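Transcriptional repressor PagR (Bacillus anthracis, PDB 2ZKZ) represses transcription of the pagA and atxA genes as a dimeric, DNA-binding helix-turn-helix protein of the ArsR family. Local coordinates at residues K31-L36 with G67-R72. Sequence-based numbering, arbitrary orientation.
Sequences KIVNEL and GKVLKR
Leu70 heads for helix 27-39 from its backbone; chi1 (-92°) sets CG and chi2 (27°) sets CD1, both away from the usual staggered values, and the branched end meets Ile32, Val33 and Leu36. In Leu36 CD1 is anti to CA (chi2 171°), which extends this methyl onto the branch point of Leu70, CD1 to CG 3.5 Å, the closest approach between the two segments. The same methyl spans the fork, standing 3.7 Å from Leu70 CD2 and 3.9 Å from Leu70 CD1. The two prongs then part. Leu70 CD2 reaches Ile32 CG2 at 4.0 Å, the side chains crossing at about a right angle, while CD1 lies 4.2 Å from Val33 CG2. That valine methyl also meets the preceding residue of the turn, with Val33 CG2 3.9 Å from Val69 CG1. Residues 67-70 lie in the turn that links helix 55-65 to strand 71-75, closed by a hydrogen bond from Gly67 N to Leu70 O (2.9 Å), and it delivers Val69 and Leu70 side by side to the helix. Around them, Leu62 and Met65 of helix 55-65 pack on Leu70, Val88 of helix 86-95 touches both valines, and Leu20 of helix 14-24 covers Val69. The contact thus packs the turn that leads into the beta wing against helix 27-39 in the core of the winged helix-turn-helix domain. All five touching residues are buried and aliphatic, and they meet through methyl and methine carbons alone, so the fit rests on shape and exclusion of water rather than on directional polar bonds.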
ATOM      1  N   LYS A  31       1.203   3.842 -11.513  1.00 25.76           N
ATOM      2  CA  LYS A  31       1.052   3.787 -12.965  1.00 28.58           C
ATOM      3  C   LYS A  31       2.089   2.838 -13.550  1.00 25.28           C
ATOM      4  O   LYS A  31       1.778   2.022 -14.409  1.00 27.25           O
ATOM      5  CB  LYS A  31       1.267   5.160 -13.599  1.00 31.72           C
ATOM      6  CG  LYS A  31       0.068   6.073 -13.583  1.00 40.98           C
ATOM      7  CD  LYS A  31       0.077   6.975 -14.819  1.00 43.66           C
ATOM      8  CE  LYS A  31       0.008   6.133 -16.094  1.00 46.71           C
ATOM      9  NZ  LYS A  31      -0.116   6.949 -17.335  1.00 47.19           N
ATOM     10  N   ILE A  32       3.328   2.973 -13.093  1.00 26.53           N
ATOM     11  CA  ILE A  32       4.409   2.122 -13.575  1.00 25.09           C
ATOM     12  C   ILE A  32       4.082   0.655 -13.303  1.00 26.31           C
ATOM     13  O   ILE A  32       4.195  -0.188 -14.192  1.00 25.50           O
ATOM     14  CB  ILE A  32       5.750   2.502 -12.901  1.00 26.35           C
ATOM     15  CG1 ILE A  32       6.180   3.891 -13.375  1.00 26.07           C
ATOM     16  CG2 ILE A  32       6.816   1.453 -13.206  1.00 25.38           C
ATOM     17  CD1 ILE A  32       7.450   4.431 -12.700  1.00 27.72           C
ATOM     18  N   VAL A  33       3.666   0.346 -12.081  1.00 24.20           N
ATOM     19  CA  VAL A  33       3.331  -1.036 -11.750  1.00 24.70           C
ATOM     20  C   VAL A  33       2.185  -1.552 -12.615  1.00 24.37           C
ATOM     21  O   VAL A  33       2.224  -2.689 -13.101  1.00 24.31           O
ATOM     22  CB  VAL A  33       2.949  -1.184 -10.258  1.00 23.74           C
ATOM     23  CG1 VAL A  33       2.517  -2.619  -9.973  1.00 25.14           C
ATOM     24  CG2 VAL A  33       4.131  -0.803  -9.386  1.00 22.96           C
ATOM     25  N   ASN A  34       1.157  -0.731 -12.803  1.00 24.85           N
ATOM     26  CA  ASN A  34       0.019  -1.134 -13.629  1.00 26.86           C
ATOM     27  C   ASN A  34       0.495  -1.460 -15.056  1.00 27.26           C
ATOM     28  O   ASN A  34       0.091  -2.460 -15.648  1.00 26.25           O
ATOM     29  CB  ASN A  34      -1.020  -0.011 -13.691  1.00 30.36           C
ATOM     30  CG  ASN A  34      -2.320  -0.463 -14.330  1.00 34.61           C
ATOM     31  OD1 ASN A  34      -2.817   0.159 -15.270  1.00 36.96           O
ATOM     32  ND2 ASN A  34      -2.876  -1.553 -13.821  1.00 35.69           N
ATOM     33  N   GLU A  35       1.358  -0.608 -15.600  1.00 27.00           N
ATOM     34  CA  GLU A  35       1.878  -0.818 -16.951  1.00 29.05           C
ATOM     35  C   GLU A  35       2.675  -2.118 -17.066  1.00 28.78           C
ATOM     36  O   GLU A  35       2.561  -2.837 -18.062  1.00 28.80           O
ATOM     37  CB  GLU A  35       2.757   0.360 -17.372  1.00 29.12           C
ATOM     38  CG  GLU A  35       2.007   1.654 -17.628  1.00 31.34           C
ATOM     39  CD  GLU A  35       0.942   1.524 -18.703  1.00 35.69           C
ATOM     40  OE1 GLU A  35       1.169   0.807 -19.700  1.00 36.90           O
ATOM     41  OE2 GLU A  35      -0.122   2.157 -18.560  1.00 37.90           O
ATOM     42  N   LEU A  36       3.494  -2.413 -16.061  1.00 26.73           N
ATOM     43  CA  LEU A  36       4.283  -3.638 -16.071  1.00 28.14           C
ATOM     44  C   LEU A  36       3.368  -4.846 -15.927  1.00 31.09           C
ATOM     45  O   LEU A  36       3.664  -5.926 -16.424  1.00 31.54           O
ATOM     46  CB  LEU A  36       5.315  -3.620 -14.943  1.00 27.38           C
ATOM     47  CG  LEU A  36       6.496  -2.691 -15.226  1.00 28.68           C
ATOM     48  CD1 LEU A  36       7.379  -2.548 -13.986  1.00 28.65           C
ATOM     49  CD2 LEU A  36       7.289  -3.254 -16.401  1.00 28.02           C
ATOM     50  N   GLY A  67      14.077  -3.752  -6.398  1.00 28.00           N
ATOM     51  CA  GLY A  67      14.468  -4.574  -5.267  1.00 28.38           C
ATOM     52  C   GLY A  67      13.397  -4.737  -4.210  1.00 30.93           C
ATOM     53  O   GLY A  67      13.475  -5.635  -3.377  1.00 32.32           O
ATOM     54  N   LYS A  68      12.393  -3.869  -4.234  1.00 30.71           N
ATOM     55  CA  LYS A  68      11.316  -3.942  -3.258  1.00 30.54           C
ATOM     56  C   LYS A  68       9.993  -4.198  -3.957  1.00 29.01           C
ATOM     57  O   LYS A  68       9.233  -5.075  -3.566  1.00 31.53           O
ATOM     58  CB  LYS A  68      11.220  -2.632  -2.471  1.00 32.90           C
ATOM     59  CG  LYS A  68      12.405  -2.342  -1.561  1.00 35.28           C
ATOM     60  CD  LYS A  68      12.219  -1.018  -0.827  1.00 35.81           C
ATOM     61  CE  LYS A  68      13.383  -0.741   0.110  1.00 37.74           C
ATOM     62  NZ  LYS A  68      13.258   0.593   0.750  1.00 39.32           N
ATOM     63  N   VAL A  69       9.731  -3.424  -5.002  1.00 26.30           N
ATOM     64  CA  VAL A  69       8.484  -3.534  -5.740  1.00 26.24           C
ATOM     65  C   VAL A  69       8.685  -4.121  -7.133  1.00 28.06           C
ATOM     66  O   VAL A  69       7.862  -4.906  -7.611  1.00 28.20           O
ATOM     67  CB  VAL A  69       7.827  -2.141  -5.879  1.00 26.05           C
ATOM     68  CG1 VAL A  69       6.552  -2.234  -6.692  1.00 23.16           C
ATOM     69  CG2 VAL A  69       7.557  -1.562  -4.500  1.00 25.30           C
ATOM     70  N   LEU A  70       9.790  -3.741  -7.768  1.00 27.50           N
ATOM     71  CA  LEU A  70      10.103  -4.183  -9.122  1.00 27.47           C
ATOM     72  C   LEU A  70      11.412  -4.959  -9.231  1.00 27.50           C
ATOM     73  O   LEU A  70      12.318  -4.815  -8.403  1.00 25.13           O
ATOM     74  CB  LEU A  70      10.176  -2.965 -10.050  1.00 28.53           C
ATOM     75  CG  LEU A  70       8.936  -2.500 -10.823  1.00 30.86           C
ATOM     76  CD1 LEU A  70       7.669  -2.883 -10.116  1.00 28.63           C
ATOM     77  CD2 LEU A  70       9.027  -0.998 -11.035  1.00 29.24           C
ATOM     78  N   LYS A  71      11.499  -5.776 -10.274  1.00 24.89           N
ATOM     79  CA  LYS A  71      12.691  -6.563 -10.532  1.00 27.13           C
ATOM     80  C   LYS A  71      13.406  -5.994 -11.759  1.00 26.66           C
ATOM     81  O   LYS A  71      12.778  -5.735 -12.786  1.00 25.70           O
ATOM     82  CB  LYS A  71      12.312  -8.023 -10.798  1.00 30.17           C
ATOM     83  CG  LYS A  71      13.507  -8.957 -10.903  1.00 32.84           C
ATOM     84  CD  LYS A  71      13.068 -10.388 -11.141  1.00 38.89           C
ATOM     85  CE  LYS A  71      14.170 -11.368 -10.762  1.00 38.68           C
ATOM     86  NZ  LYS A  71      15.490 -10.938 -11.301  1.00 41.49           N
ATOM     87  N   ARG A  72      14.710  -5.777 -11.647  1.00 26.57           N
ATOM     88  CA  ARG A  72      15.475  -5.282 -12.778  1.00 28.46           C
ATOM     89  C   ARG A  72      16.070  -6.504 -13.479  1.00 28.67           C
ATOM     90  O   ARG A  72      16.636  -7.386 -12.833  1.00 29.15           O
ATOM     91  CB  ARG A  72      16.591  -4.336 -12.323  1.00 28.11           C
ATOM     92  CG  ARG A  72      17.400  -3.774 -13.481  1.00 31.06           C
ATOM     93  CD  ARG A  72      18.419  -2.742 -13.017  1.00 30.81           C
ATOM     94  NE  ARG A  72      19.355  -3.302 -12.049  1.00 33.97           N
ATOM     95  CZ  ARG A  72      20.275  -2.590 -11.404  1.00 34.15           C
ATOM     96  NH1 ARG A  72      20.383  -1.288 -11.629  1.00 34.82           N
ATOM     97  NH2 ARG A  72      21.076  -3.175 -10.529  1.00 34.44           N
TER